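PDB 1Z54: probable thioesterase from Thermus thermophilus, which probably hydrolyses fatty acyl-CoA thioesters and belongs to the 4-hydroxybenzoyl-CoA thioesterase family of hot-dog-fold enzymes. Local coordinates for residues V93-G97 with V98-E102; Y28-A31 with A32-D35; G18-H22 with S23-V27; G41-Y44 with H45-E48. One frame throughout, in Å; residues are numbered along the deposited sequence.

Interaction 1 (V93-G97 with V98-E102); sequences VEREG and VLLAE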
ATOM      1  N   VAL A  93      20.237  -1.796   0.615  1.00 16.91           N
ATOM      2  CA  VAL A  93      19.443  -1.974  -0.581  1.00 18.76           C
ATOM      3  C   VAL A  93      20.256  -1.433  -1.736  1.00 20.98           C
ATOM      4  O   VAL A  93      20.541  -0.238  -1.796  1.00 20.76           O
ATOM      5  CB  VAL A  93      18.118  -1.190  -0.530  1.00 17.87           C
ATOM      6  CG1 VAL A  93      17.311  -1.485  -1.785  1.00 17.53           C
ATOM      7  CG2 VAL A  93      17.325  -1.555   0.723  1.00 17.18           C
ATOM      8  N   GLU A  94      20.635  -2.306  -2.657  1.00 21.48           N
ATOM      9  CA  GLU A  94      21.416  -1.848  -3.782  1.00 25.83           C
ATOM     10  C   GLU A  94      20.959  -2.410  -5.114  1.00 27.08           C
ATOM     11  O   GLU A  94      20.054  -3.245  -5.185  1.00 26.91           O
ATOM     12  CB  GLU A  94      22.903  -2.147  -3.543  1.00 30.17           C
ATOM     13  CG  GLU A  94      23.222  -3.560  -3.125  1.00 34.32           C
ATOM     14  CD  GLU A  94      24.700  -3.754  -2.851  1.00 37.27           C
ATOM     15  OE1 GLU A  94      25.512  -3.530  -3.765  1.00 40.46           O
ATOM     16  OE2 GLU A  94      25.056  -4.125  -1.716  1.00 40.25           O
ATOM     17  N   ARG A  95      21.585  -1.914  -6.174  1.00 27.58           N
ATOM     18  CA  ARG A  95      21.284  -2.339  -7.530  1.00 29.86           C
ATOM     19  C   ARG A  95      22.600  -2.364  -8.299  1.00 29.34           C
ATOM     20  O   ARG A  95      23.179  -1.317  -8.581  1.00 29.24           O
ATOM     21  CB  ARG A  95      20.321  -1.348  -8.185  1.00 30.43           C
ATOM     22  CG  ARG A  95      19.923  -1.699  -9.607  1.00 31.72           C
ATOM     23  CD  ARG A  95      19.173  -0.541 -10.231  1.00 34.49           C
ATOM     24  NE  ARG A  95      20.034   0.637 -10.338  1.00 37.35           N
ATOM     25  CZ  ARG A  95      19.753   1.830  -9.817  1.00 39.76           C
ATOM     26  NH1 ARG A  95      18.621   2.024  -9.143  1.00 35.96           N
ATOM     27  NH2 ARG A  95      20.613   2.834  -9.965  1.00 39.91           N
ATOM     28  N   GLU A  96      23.075  -3.561  -8.615  1.00 31.05           N
ATOM     29  CA  GLU A  96      24.326  -3.724  -9.350  1.00 31.93           C
ATOM     30  C   GLU A  96      25.460  -2.891  -8.741  1.00 30.29           C
ATOM     31  O   GLU A  96      26.034  -2.020  -9.400  1.00 30.50           O
ATOM     32  CB  GLU A  96      24.118  -3.334 -10.813  1.00 34.44           C
ATOM     33  CG  GLU A  96      22.856  -3.927 -11.424  1.00 39.87           C
ATOM     34  CD  GLU A  96      22.712  -3.613 -12.900  1.00 42.70           C
ATOM     35  OE1 GLU A  96      23.284  -4.355 -13.727  1.00 44.09           O
ATOM     36  OE2 GLU A  96      22.035  -2.614 -13.235  1.00 44.11           O
ATOM     37  N   GLY A  97      25.764  -3.160  -7.476  1.00 28.46           N
ATOM     38  CA  GLY A  97      26.830  -2.447  -6.800  1.00 29.20           C
ATOM     39  C   GLY A  97      26.511  -1.065  -6.252  1.00 28.67           C
ATOM     40  O   GLY A  97      27.194  -0.594  -5.348  1.00 30.93           O
ATOM     41  N   VAL A  98      25.485  -0.405  -6.779  1.00 28.20           N
ATOM     42  CA  VAL A  98      25.137   0.938  -6.304  1.00 25.58           C
ATOM     43  C   VAL A  98      24.218   0.893  -5.087  1.00 25.22           C
ATOM     44  O   VAL A  98      23.144   0.291  -5.134  1.00 21.50           O
ATOM     45  CB  VAL A  98      24.428   1.755  -7.398  1.00 27.49           C
ATOM     46  CG1 VAL A  98      24.273   3.200  -6.942  1.00 27.36           C
ATOM     47  CG2 VAL A  98      25.212   1.675  -8.703  1.00 29.03           C
ATOM     48  N   LEU A  99      24.636   1.529  -3.995  1.00 23.06           N
ATOM     49  CA  LEU A  99      23.813   1.545  -2.793  1.00 24.06           C
ATOM     50  C   LEU A  99      22.644   2.503  -3.030  1.00 24.67           C
ATOM     51  O   LEU A  99      22.835   3.640  -3.472  1.00 25.43           O
ATOM     52  CB  LEU A  99      24.635   1.998  -1.587  1.00 22.12           C
ATOM     53  CG  LEU A  99      23.907   2.117  -0.246  1.00 23.97           C
ATOM     54  CD1 LEU A  99      23.346   0.762   0.190  1.00 25.06           C
ATOM     55  CD2 LEU A  99      24.881   2.658   0.796  1.00 23.78           C
ATOM     56  N   LEU A 100      21.432   2.036  -2.755  1.00 22.80           N
ATOM     57  CA  LEU A 100      20.251   2.867  -2.947  1.00 22.03           C
ATOM     58  C   LEU A 100      19.791   3.467  -1.637  1.00 20.23           C
ATOM     59  O   LEU A 100      19.374   4.626  -1.576  1.00 20.74           O
ATOM     60  CB  LEU A 100      19.122   2.047  -3.569  1.00 19.50           C
ATOM     61  CG  LEU A 100      19.474   1.454  -4.929  1.00 19.80           C
ATOM     62  CD1 LEU A 100      18.205   0.914  -5.585  1.00 17.51           C
ATOM     63  CD2 LEU A 100      20.112   2.527  -5.817  1.00 18.19           C
ATOM     64  N   ALA A 101      19.870   2.665  -0.586  1.00 19.78           N
ATOM     65  CA  ALA A 101      19.468   3.101   0.737  1.00 20.33           C
ATOM     66  C   ALA A 101      19.977   2.071   1.720  1.00 20.58           C
ATOM     67  O   ALA A 101      20.347   0.964   1.335  1.00 21.45           O
ATOM     68  CB  ALA A 101      17.949   3.197   0.820  1.00 21.28           C
ATOM     69  N   GLU A 102      20.002   2.435   2.992  1.00 21.17           N
ATOM     70  CA  GLU A 102      20.449   1.519   4.028  1.00 21.18           C
ATOM     71  C   GLU A 102      19.626   1.800   5.268  1.00 20.79           C
ATOM     72  O   GLU A 102      19.215   2.938   5.504  1.00 21.02           O
ATOM     73  CB  GLU A 102      21.939   1.713   4.311  1.00 24.43           C
ATOM     74  CG  GLU A 102      22.335   3.128   4.671  1.00 26.98           C
ATOM     75  CD  GLU A 102      23.837   3.335   4.604  1.00 30.31           C
ATOM     76  OE1 GLU A 102      24.572   2.609   5.311  1.00 32.00           O
ATOM     77  OE2 GLU A 102      24.280   4.220   3.842  1.00 28.60           O
TER
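Strands 86-95 and 98-111 form a tight beta hairpin, Arg95 and Val98 pairing across its type I' turn, which has Glu96 and Gly97 at its corners. Arg95 N reaches Val98 O at 2.9 Å, and Val98 N answers to Arg95 O at 3.1 Å. Gly97, with phi 81°, would have any CB jammed against the carbonyl oxygen of Glu96. Further from the turn the register slips by one residue. Val93 O accepts both Leu100 N, at 2.6 Å, and Ala101 N, at 3.2 Å, each lying in the carbonyl plane, while Val93 N gives a straight bond back to Ala101 O. The extra residue, Leu100, lays CD2 over one face of the Arg95 guanidinium, 3.7 Å from NH1. A bend at chi3 (63°) folds the arginine back there, where NH1 also meets Glu71 in a salt bridge and the carbonyl of Pro66. Leu100 and Val93 both touch Val73 of strand 72-82. Glu94 points to the other side of the sheet, its carboxylate paired with Arg92 and Arg76. Two residues facing one in this way make a classic beta bulge, here set just behind a two-residue hairpin turn.

Interaction 2 (Y28-A31 with A32-D35); sequences YLEA and ARVD. With GOL (glycerol), chain E.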
ATOM      1  N   TYR A  28      10.131  -3.569   1.626  1.00 10.70           N
ATOM      2  CA  TYR A  28      11.248  -4.296   1.021  1.00 12.38           C
ATOM      3  C   TYR A  28      12.110  -4.870   2.144  1.00 11.82           C
ATOM      4  O   TYR A  28      12.577  -6.003   2.058  1.00 14.59           O
ATOM      5  CB  TYR A  28      12.110  -3.364   0.172  1.00 11.41           C
ATOM      6  CG  TYR A  28      11.499  -2.889  -1.127  1.00  9.62           C
ATOM      7  CD1 TYR A  28      12.175  -1.959  -1.922  1.00 11.23           C
ATOM      8  CD2 TYR A  28      10.271  -3.371  -1.583  1.00  9.16           C
ATOM      9  CE1 TYR A  28      11.652  -1.519  -3.126  1.00 10.43           C
ATOM     10  CE2 TYR A  28       9.737  -2.934  -2.800  1.00  9.19           C
ATOM     11  CZ  TYR A  28      10.441  -2.006  -3.568  1.00 10.05           C
ATOM     12  OH  TYR A  28       9.975  -1.573  -4.800  1.00  7.23           O
ATOM     13  N   LEU A  29      12.319  -4.087   3.201  1.00 12.63           N
ATOM     14  CA  LEU A  29      13.106  -4.555   4.343  1.00 12.14           C
ATOM     15  C   LEU A  29      12.425  -5.756   5.000  1.00 14.09           C
ATOM     16  O   LEU A  29      13.084  -6.710   5.411  1.00 11.87           O
ATOM     17  CB  LEU A  29      13.275  -3.442   5.391  1.00 12.17           C
ATOM     18  CG  LEU A  29      14.057  -2.188   4.967  1.00 14.62           C
ATOM     19  CD1 LEU A  29      14.415  -1.363   6.191  1.00 12.15           C
ATOM     20  CD2 LEU A  29      15.331  -2.595   4.231  1.00 13.01           C
ATOM     21  N   GLU A  30      11.102  -5.687   5.116  1.00 14.33           N
ATOM     22  CA  GLU A  30      10.334  -6.763   5.723  1.00 14.24           C
ATOM     23  C   GLU A  30      10.448  -8.035   4.884  1.00 12.52           C
ATOM     24  O   GLU A  30      10.642  -9.121   5.417  1.00 11.99           O
ATOM     25  CB  GLU A  30       8.863  -6.350   5.867  1.00 12.96           C
ATOM     26  CG  GLU A  30       7.936  -7.451   6.411  1.00 12.49           C
ATOM     27  CD  GLU A  30       6.484  -6.982   6.550  1.00 11.29           C
ATOM     28  OE1 GLU A  30       6.029  -6.734   7.689  1.00 10.04           O
ATOM     29  OE2 GLU A  30       5.806  -6.845   5.509  1.00 10.73           O
ATOM     30  N   ALA A  31      10.332  -7.893   3.570  1.00 11.97           N
ATOM     31  CA  ALA A  31      10.435  -9.047   2.684  1.00 12.90           C
ATOM     32  C   ALA A  31      11.799  -9.717   2.862  1.00 13.63           C
ATOM     33  O   ALA A  31      11.883 -10.944   2.953  1.00 11.99           O
ATOM     34  CB  ALA A  31      10.242  -8.613   1.232  1.00 12.85           C
ATOM     35  N   ALA A  32      12.856  -8.904   2.928  1.00 14.04           N
ATOM     36  CA  ALA A  32      14.219  -9.407   3.098  1.00 14.99           C
ATOM     37  C   ALA A  32      14.372 -10.063   4.462  1.00 16.06           C
ATOM     38  O   ALA A  32      14.975 -11.130   4.582  1.00 15.19           O
ATOM     39  CB  ALA A  32      15.220  -8.269   2.955  1.00 14.22           C
ATOM     40  N   ARG A  33      13.832  -9.416   5.493  1.00 13.95           N
ATOM     41  CA  ARG A  33      13.894  -9.960   6.845  1.00 13.83           C
ATOM     42  C   ARG A  33      13.202 -11.336   6.875  1.00 15.23           C
ATOM     43  O   ARG A  33      13.732 -12.313   7.420  1.00 13.97           O
ATOM     44  CB  ARG A  33      13.214  -8.989   7.827  1.00 13.04           C
ATOM     45  CG  ARG A  33      13.136  -9.501   9.260  1.00 13.36           C
ATOM     46  CD  ARG A  33      12.673  -8.439  10.273  1.00 14.38           C
ATOM     47  NE  ARG A  33      11.318  -7.907  10.067  1.00 16.80           N
ATOM     48  CZ  ARG A  33      11.036  -6.786   9.404  1.00 18.85           C
ATOM     49  NH1 ARG A  33      12.010  -6.063   8.862  1.00 17.77           N
ATOM     50  NH2 ARG A  33       9.782  -6.358   9.310  1.00 17.28           N
ATOM     51  N   VAL A  34      12.019 -11.405   6.270  1.00 14.40           N
ATOM     52  CA  VAL A  34      11.241 -12.636   6.213  1.00 15.57           C
ATOM     53  C   VAL A  34      11.997 -13.753   5.470  1.00 17.35           C
ATOM     54  O   VAL A  34      11.976 -14.921   5.873  1.00 15.55           O
ATOM     55  CB  VAL A  34       9.877 -12.363   5.521  1.00 18.80           C
ATOM     56  CG1 VAL A  34       9.276 -13.654   5.007  1.00 17.11           C
ATOM     57  CG2 VAL A  34       8.929 -11.676   6.510  1.00 16.06           C
ATOM     58  N   ASP A  35      12.653 -13.383   4.379  1.00 16.47           N
ATOM     59  CA  ASP A  35      13.421 -14.326   3.577  1.00 19.16           C
ATOM     60  C   ASP A  35      14.608 -14.832   4.415  1.00 18.56           C
ATOM     61  O   ASP A  35      14.923 -16.023   4.417  1.00 19.68           O
ATOM     62  CB  ASP A  35      13.898 -13.618   2.304  1.00 19.56           C
ATOM     63  CG  ASP A  35      14.611 -14.548   1.336  1.00 22.32           C
ATOM     64  OD1 ASP A  35      14.175 -15.704   1.171  1.00 23.85           O
ATOM     65  OD2 ASP A  35      15.599 -14.107   0.722  1.00 24.29           O
TER
HETATM   66  C1  GOL E 502       5.333  -8.430  12.802  1.00 43.66           C
HETATM   67  O1  GOL E 502       5.072  -7.669  13.983  1.00 48.35           O
HETATM   68  C2  GOL E 502       6.261  -7.640  11.888  1.00 39.00           C
HETATM   69  O2  GOL E 502       7.476  -7.375  12.579  1.00 44.98           O
HETATM   70  C3  GOL E 502       6.555  -8.442  10.625  1.00 36.40           C
HETATM   71  O3  GOL E 502       7.428  -7.689   9.784  1.00 25.62           O
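From Tyr28 to Asp35 the backbone is regular alpha helix, each carbonyl of 28-31 bonded to the amide four residues on. The bond from Arg33 N to Leu29 O spans 2.8 Å, and the one from Val34 N to Glu30 O is equally short. Among side chains, Glu30 and Arg33 carry the contact. Both leave the helix with CG opposite the backbone N (chi1 176° in each), and Arg33 then bends at chi3, bringing its guanidinium back over Glu30 with NH1 3.6 Å from Glu30 CA on one face. The two charged groups do not meet directly: Glu30 OE1 stays 4.1 Å from Arg33 NH2, with their planes 63° apart. A glycerol, probably from the crystallisation liquor, bridges the two groups. Its O3 sits in the guanidinium plane at the edge, accepting from Arg33 NH2 at 2.7 Å and donating to Glu30 OE1 at 2.7 Å. OE1 is also bonded to His21 of the third subunit, and Arg33 NH1 to Tyr91. A methionine in place of Arg33 would probably leave the Glu30 carboxylate without its nearby positive charge and the Tyr91 hydroxyl without this partner. The helix lies across the sheet: Ala32 rests on strands 3-8 and 72-82, Leu29 on strand 52-63, and Arg33 on strands 52-63 and 98-111.

Interaction 3 (G18-H22 with S23-V27); sequences GVVHH and SVYAV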
ATOM      1  N   GLY A  18       8.478   9.715  -9.912  1.00 23.56           N
ATOM      2  CA  GLY A  18       8.992   8.625 -10.728  1.00 21.38           C
ATOM      3  C   GLY A  18       9.978   7.672 -10.070  1.00 22.38           C
ATOM      4  O   GLY A  18      10.791   7.049 -10.756  1.00 21.99           O
ATOM      5  N   VAL A  19       9.913   7.552  -8.749  1.00 20.82           N
ATOM      6  CA  VAL A  19      10.799   6.651  -8.023  1.00 19.58           C
ATOM      7  C   VAL A  19       9.983   5.839  -7.016  1.00 18.79           C
ATOM      8  O   VAL A  19       8.802   6.127  -6.794  1.00 19.81           O
ATOM      9  CB  VAL A  19      11.898   7.436  -7.282  1.00 19.90           C
ATOM     10  CG1 VAL A  19      12.763   8.192  -8.289  1.00 19.42           C
ATOM     11  CG2 VAL A  19      11.272   8.400  -6.286  1.00 18.55           C
ATOM     12  N   VAL A  20      10.591   4.809  -6.431  1.00 16.09           N
ATOM     13  CA  VAL A  20       9.884   4.000  -5.442  1.00 15.43           C
ATOM     14  C   VAL A  20       9.609   4.922  -4.264  1.00 15.62           C
ATOM     15  O   VAL A  20      10.521   5.590  -3.770  1.00 15.60           O
ATOM     16  CB  VAL A  20      10.736   2.808  -4.960  1.00 15.63           C
ATOM     17  CG1 VAL A  20      10.060   2.131  -3.775  1.00 10.15           C
ATOM     18  CG2 VAL A  20      10.939   1.813  -6.108  1.00 12.95           C
ATOM     19  N   HIS A  21       8.361   4.968  -3.814  1.00 14.07           N
ATOM     20  CA  HIS A  21       8.015   5.842  -2.700  1.00 13.11           C
ATOM     21  C   HIS A  21       8.763   5.417  -1.442  1.00 14.11           C
ATOM     22  O   HIS A  21       8.869   4.230  -1.138  1.00 10.15           O
ATOM     23  CB  HIS A  21       6.508   5.826  -2.460  1.00 11.88           C
ATOM     24  CG  HIS A  21       6.047   6.887  -1.511  1.00 10.72           C
ATOM     25  ND1 HIS A  21       5.812   6.643  -0.175  1.00 10.52           N
ATOM     26  CD2 HIS A  21       5.792   8.203  -1.704  1.00  8.77           C
ATOM     27  CE1 HIS A  21       5.423   7.762   0.412  1.00 12.62           C
ATOM     28  NE2 HIS A  21       5.403   8.723  -0.494  1.00 12.26           N
ATOM     29  N   HIS A  22       9.272   6.394  -0.701  1.00 13.65           N
ATOM     30  CA  HIS A  22      10.044   6.094   0.493  1.00 13.98           C
ATOM     31  C   HIS A  22       9.368   5.183   1.519  1.00 15.21           C
ATOM     32  O   HIS A  22      10.061   4.502   2.284  1.00 12.99           O
ATOM     33  CB  HIS A  22      10.517   7.394   1.152  1.00 12.69           C
ATOM     34  CG  HIS A  22       9.409   8.267   1.646  1.00 14.85           C
ATOM     35  ND1 HIS A  22       8.962   8.235   2.949  1.00 17.76           N
ATOM     36  CD2 HIS A  22       8.662   9.203   1.013  1.00 12.91           C
ATOM     37  CE1 HIS A  22       7.990   9.118   3.099  1.00 18.18           C
ATOM     38  NE2 HIS A  22       7.790   9.719   1.940  1.00 18.84           N
ATOM     39  N   SER A  23       8.036   5.152   1.553  1.00 15.05           N
ATOM     40  CA  SER A  23       7.361   4.283   2.525  1.00 14.33           C
ATOM     41  C   SER A  23       7.448   2.824   2.095  1.00 14.34           C
ATOM     42  O   SER A  23       7.348   1.917   2.919  1.00 15.28           O
ATOM     43  CB  SER A  23       5.885   4.671   2.710  1.00 13.69           C
ATOM     44  OG  SER A  23       5.090   4.336   1.584  1.00 11.47           O
ATOM     45  N   VAL A  24       7.651   2.601   0.804  1.00 13.78           N
ATOM     46  CA  VAL A  24       7.746   1.247   0.271  1.00 13.93           C
ATOM     47  C   VAL A  24       8.980   0.497   0.776  1.00 13.88           C
ATOM     48  O   VAL A  24       8.942  -0.717   0.973  1.00 12.22           O
ATOM     49  CB  VAL A  24       7.738   1.287  -1.274  1.00 12.41           C
ATOM     50  CG1 VAL A  24       8.026  -0.088  -1.856  1.00 14.61           C
ATOM     51  CG2 VAL A  24       6.380   1.767  -1.752  1.00 15.18           C
ATOM     52  N   TYR A  25      10.067   1.221   1.019  1.00 15.95           N
ATOM     53  CA  TYR A  25      11.296   0.579   1.475  1.00 15.75           C
ATOM     54  C   TYR A  25      11.154  -0.288   2.727  1.00 15.09           C
ATOM     55  O   TYR A  25      11.778  -1.348   2.823  1.00 14.80           O
ATOM     56  CB  TYR A  25      12.383   1.636   1.657  1.00 18.30           C
ATOM     57  CG  TYR A  25      12.913   2.164   0.332  1.00 19.41           C
ATOM     58  CD1 TYR A  25      14.114   1.690  -0.202  1.00 19.90           C
ATOM     59  CD2 TYR A  25      12.208   3.134  -0.389  1.00 18.67           C
ATOM     60  CE1 TYR A  25      14.606   2.171  -1.422  1.00 19.39           C
ATOM     61  CE2 TYR A  25      12.689   3.623  -1.608  1.00 19.18           C
ATOM     62  CZ  TYR A  25      13.889   3.140  -2.116  1.00 21.47           C
ATOM     63  OH  TYR A  25      14.376   3.642  -3.307  1.00 18.80           O
ATOM     64  N   ALA A  26      10.326   0.130   3.676  1.00 14.28           N
ATOM     65  CA  ALA A  26      10.139  -0.671   4.881  1.00 13.78           C
ATOM     66  C   ALA A  26       9.547  -2.030   4.496  1.00 11.45           C
ATOM     67  O   ALA A  26       9.819  -3.033   5.146  1.00 12.37           O
ATOM     68  CB  ALA A  26       9.216   0.046   5.866  1.00 12.02           C
ATOM     69  N   VAL A  27       8.728  -2.055   3.447  1.00 11.22           N
ATOM     70  CA  VAL A  27       8.127  -3.302   2.993  1.00 11.09           C
ATOM     71  C   VAL A  27       9.224  -4.185   2.382  1.00 11.73           C
ATOM     72  O   VAL A  27       9.245  -5.401   2.599  1.00 12.73           O
ATOM     73  CB  VAL A  27       7.003  -3.038   1.962  1.00 12.93           C
ATOM     74  CG1 VAL A  27       6.542  -4.340   1.334  1.00 10.18           C
ATOM     75  CG2 VAL A  27       5.815  -2.361   2.661  1.00 12.27           C
TER
HETATM   76  O   HOH W   1      13.118   5.575  -4.315  1.00 14.53           O
HETATM   77  O   HOH W   2       9.621   3.150   4.439  1.00 19.23           O
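Tyr25, in the first turn of helix 24-39, reaches back along residues 20-22 of the incoming loop. Its CB lies near His22 O, and CG, opposite the carbonyl carbon (chi1 -73°), turns the ring toward the loop. CD2 then comes 3.6 Å from His21 O. One atom further, CE2 is 3.7 Å from Val20 CG1, with Val20 O close to the ring edge as well. At the tip, OH passes Val20 CB and holds water 1 at 2.5 Å; this water lies in the ring plane and donates to Val20 O at 2.7 Å, so hydroxyl and loop carbonyl are tied through it. The tyrosine ring also stacks edge-to-face on Phe63. Val20 CG1 packs against Val24 CB as well, at 3.5 Å, the two valines crossing at about a right angle. The backbone turns into the helix through Val24 N, which donates to His21 O at 2.8 Å, and through water 2, which bridges His22 O and Ala26 N. His21 ND1 and Ser23 OG share a hydrogen bond of 3.0 Å at the ring edge, and His21 NE2 is bonded to Glu30 OE1 of the third subunit; together they fix the rotation of the imidazole. The loop leading from Asp15 into the long central helix, at a subunit interface, is where 4-hydroxybenzoyl-CoA thioesterase relatives keep active-site residues, so a place near the active site is probable here.

Interaction 4 (G41-Y44 with H45-E48); sequences GLPY and HRVE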
ATOM      1  N   GLY A  41      15.778 -21.428   8.447  1.00 23.10           N
ATOM      2  CA  GLY A  41      14.959 -22.510   8.966  1.00 24.62           C
ATOM      3  C   GLY A  41      13.942 -22.014   9.981  1.00 23.76           C
ATOM      4  O   GLY A  41      13.441 -22.780  10.805  1.00 23.91           O
ATOM      5  N   LEU A  42      13.640 -20.720   9.935  1.00 22.30           N
ATOM      6  CA  LEU A  42      12.667 -20.135  10.852  1.00 21.53           C
ATOM      7  C   LEU A  42      11.602 -19.358  10.082  1.00 21.21           C
ATOM      8  O   LEU A  42      11.378 -18.172  10.345  1.00 20.68           O
ATOM      9  CB  LEU A  42      13.367 -19.205  11.848  1.00 22.80           C
ATOM     10  CG  LEU A  42      14.229 -19.810  12.962  1.00 23.24           C
ATOM     11  CD1 LEU A  42      15.256 -20.777  12.391  1.00 25.07           C
ATOM     12  CD2 LEU A  42      14.923 -18.677  13.704  1.00 24.37           C
ATOM     13  N   PRO A  43      10.933 -20.016   9.119  1.00 19.97           N
ATOM     14  CA  PRO A  43       9.890 -19.346   8.328  1.00 20.57           C
ATOM     15  C   PRO A  43       8.970 -18.581   9.282  1.00 18.45           C
ATOM     16  O   PRO A  43       8.396 -19.170  10.191  1.00 17.33           O
ATOM     17  CB  PRO A  43       9.201 -20.510   7.605  1.00 21.09           C
ATOM     18  CG  PRO A  43       9.421 -21.688   8.547  1.00 21.38           C
ATOM     19  CD  PRO A  43      10.863 -21.481   8.949  1.00 21.05           C
ATOM     20  N   TYR A  44       8.857 -17.268   9.076  1.00 17.65           N
ATOM     21  CA  TYR A  44       8.069 -16.405   9.953  1.00 17.82           C
ATOM     22  C   TYR A  44       6.592 -16.744  10.124  1.00 19.20           C
ATOM     23  O   TYR A  44       6.010 -16.472  11.179  1.00 18.91           O
ATOM     24  CB  TYR A  44       8.199 -14.934   9.523  1.00 17.83           C
ATOM     25  CG  TYR A  44       7.723 -13.971  10.593  1.00 16.20           C
ATOM     26  CD1 TYR A  44       8.349 -13.928  11.836  1.00 16.59           C
ATOM     27  CD2 TYR A  44       6.598 -13.168  10.396  1.00 15.14           C
ATOM     28  CE1 TYR A  44       7.867 -13.122  12.861  1.00 16.13           C
ATOM     29  CE2 TYR A  44       6.105 -12.354  11.420  1.00 15.66           C
ATOM     30  CZ  TYR A  44       6.743 -12.343  12.648  1.00 15.67           C
ATOM     31  OH  TYR A  44       6.241 -11.588  13.682  1.00 17.00           O
ATOM     32  N   HIS A  45       5.974 -17.324   9.103  1.00 19.77           N
ATOM     33  CA  HIS A  45       4.567 -17.665   9.220  1.00 21.41           C
ATOM     34  C   HIS A  45       4.409 -18.769  10.260  1.00 23.18           C
ATOM     35  O   HIS A  45       3.432 -18.785  11.007  1.00 23.45           O
ATOM     36  CB  HIS A  45       3.996 -18.091   7.862  1.00 19.26           C
ATOM     37  CG  HIS A  45       4.660 -19.290   7.264  1.00 20.54           C
ATOM     38  ND1 HIS A  45       4.135 -20.560   7.368  1.00 22.11           N
ATOM     39  CD2 HIS A  45       5.794 -19.412   6.530  1.00 21.82           C
ATOM     40  CE1 HIS A  45       4.910 -21.411   6.720  1.00 22.06           C
ATOM     41  NE2 HIS A  45       5.924 -20.741   6.202  1.00 21.38           N
ATOM     42  N   ARG A  46       5.382 -19.674  10.332  1.00 23.42           N
ATOM     43  CA  ARG A  46       5.312 -20.750  11.311  1.00 25.06           C
ATOM     44  C   ARG A  46       5.596 -20.225  12.710  1.00 24.40           C
ATOM     45  O   ARG A  46       5.058 -20.743  13.688  1.00 23.90           O
ATOM     46  CB  ARG A  46       6.279 -21.885  10.952  1.00 28.37           C
ATOM     47  CG  ARG A  46       5.849 -22.649   9.706  1.00 33.19           C
ATOM     48  CD  ARG A  46       6.606 -23.956   9.515  1.00 38.48           C
ATOM     49  NE  ARG A  46       6.115 -24.690   8.350  1.00 43.36           N
ATOM     50  CZ  ARG A  46       4.878 -25.170   8.228  1.00 46.43           C
ATOM     51  NH1 ARG A  46       3.996 -25.000   9.205  1.00 47.35           N
ATOM     52  NH2 ARG A  46       4.516 -25.810   7.123  1.00 47.47           N
ATOM     53  N   VAL A  47       6.426 -19.188  12.808  1.00 22.94           N
ATOM     54  CA  VAL A  47       6.736 -18.594  14.105  1.00 23.43           C
ATOM     55  C   VAL A  47       5.471 -17.980  14.721  1.00 23.96           C
ATOM     56  O   VAL A  47       5.154 -18.245  15.882  1.00 24.09           O
ATOM     57  CB  VAL A  47       7.814 -17.489  13.986  1.00 22.33           C
ATOM     58  CG1 VAL A  47       8.149 -16.953  15.363  1.00 19.43           C
ATOM     59  CG2 VAL A  47       9.064 -18.041  13.311  1.00 22.05           C
ATOM     60  N   GLU A  48       4.750 -17.165  13.951  1.00 23.53           N
ATOM     61  CA  GLU A  48       3.524 -16.547  14.462  1.00 25.57           C
ATOM     62  C   GLU A  48       2.446 -17.598  14.733  1.00 25.97           C
ATOM     63  O   GLU A  48       1.542 -17.382  15.542  1.00 25.33           O
ATOM     64  CB  GLU A  48       2.973 -15.505  13.476  1.00 26.73           C
ATOM     65  CG  GLU A  48       3.872 -14.298  13.239  1.00 25.11           C
ATOM     66  CD  GLU A  48       3.076 -13.043  12.896  1.00 28.23           C
ATOM     67  OE1 GLU A  48       2.030 -13.165  12.218  1.00 26.03           O
ATOM     68  OE2 GLU A  48       3.501 -11.935  13.301  1.00 27.75           O
TER
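The backbone bonds start at Pro43, the N-cap residue, whose O accepts Val47 N at 3.3 Å and, weakly, Arg46 N. Tyr44 O takes Glu48 N in a nearly straight bond (170°) of 3.1 Å. The polar side-chain contact is between Tyr44 and Glu48. With CG opposite its backbone N (chi1 -165°), the tyrosine ring is carried across Val47 to Glu48, and its OH makes a weak hydrogen bond to Glu48 OE2 at 2.8 Å, ring and carboxylate planes 49° apart. The same hydroxyl has a firmer partner in Phe54 N, while the carboxylate also makes weak bonds to Tyr11 of the second subunit and Gln16 of the third. Among apolar contacts, Glu48 CG lies 3.5 Å from Tyr44 CZ, and Val47 CB approaches Tyr44 CD1 at 4.2 Å. On another side of the turn, Pro43 CG packs on Arg46 CD at 3.7 Å and Pro43 CB on the His45 ring at NE2. A leucine replacing Tyr44 would probably leave the Phe54 amide without its acceptor, deprive Glu48 OE2 of a weak donor and open a gap beside Glu48 CG. Leu42 and Val47 meanwhile lean on Ile122 of helix 120-129. Together, a Schellman motif at Gly41, which closes the preceding helix, and a proline N-cap opening the next make a compact helix-to-helix connection.

Interactions 2 and 3 share helix 24-39: interaction 3 is its partly buried entrance and interaction 2 its buried middle, close to the chain centre. They touch through Tyr28 and Val20, and both reach the third subunit. Interaction 1 is the turn end of one hairpin, partly buried with its turn exposed, yet its bulge packs on both, Val93 against Leu29 and Ala101 against Tyr25. Interaction 4, across the chain's centre from interactions 1 and 3, comes within about 4 Å of interaction 2 between nearest atoms. Main-chain bonding dominates the hairpin; helical bonds plus a charged pair spanned by a probably adventitious glycerol, the helix middle; direct and water-mediated bonds, its start; capping, apolar packing and one weak tyrosine-glutamate bond, the short helix.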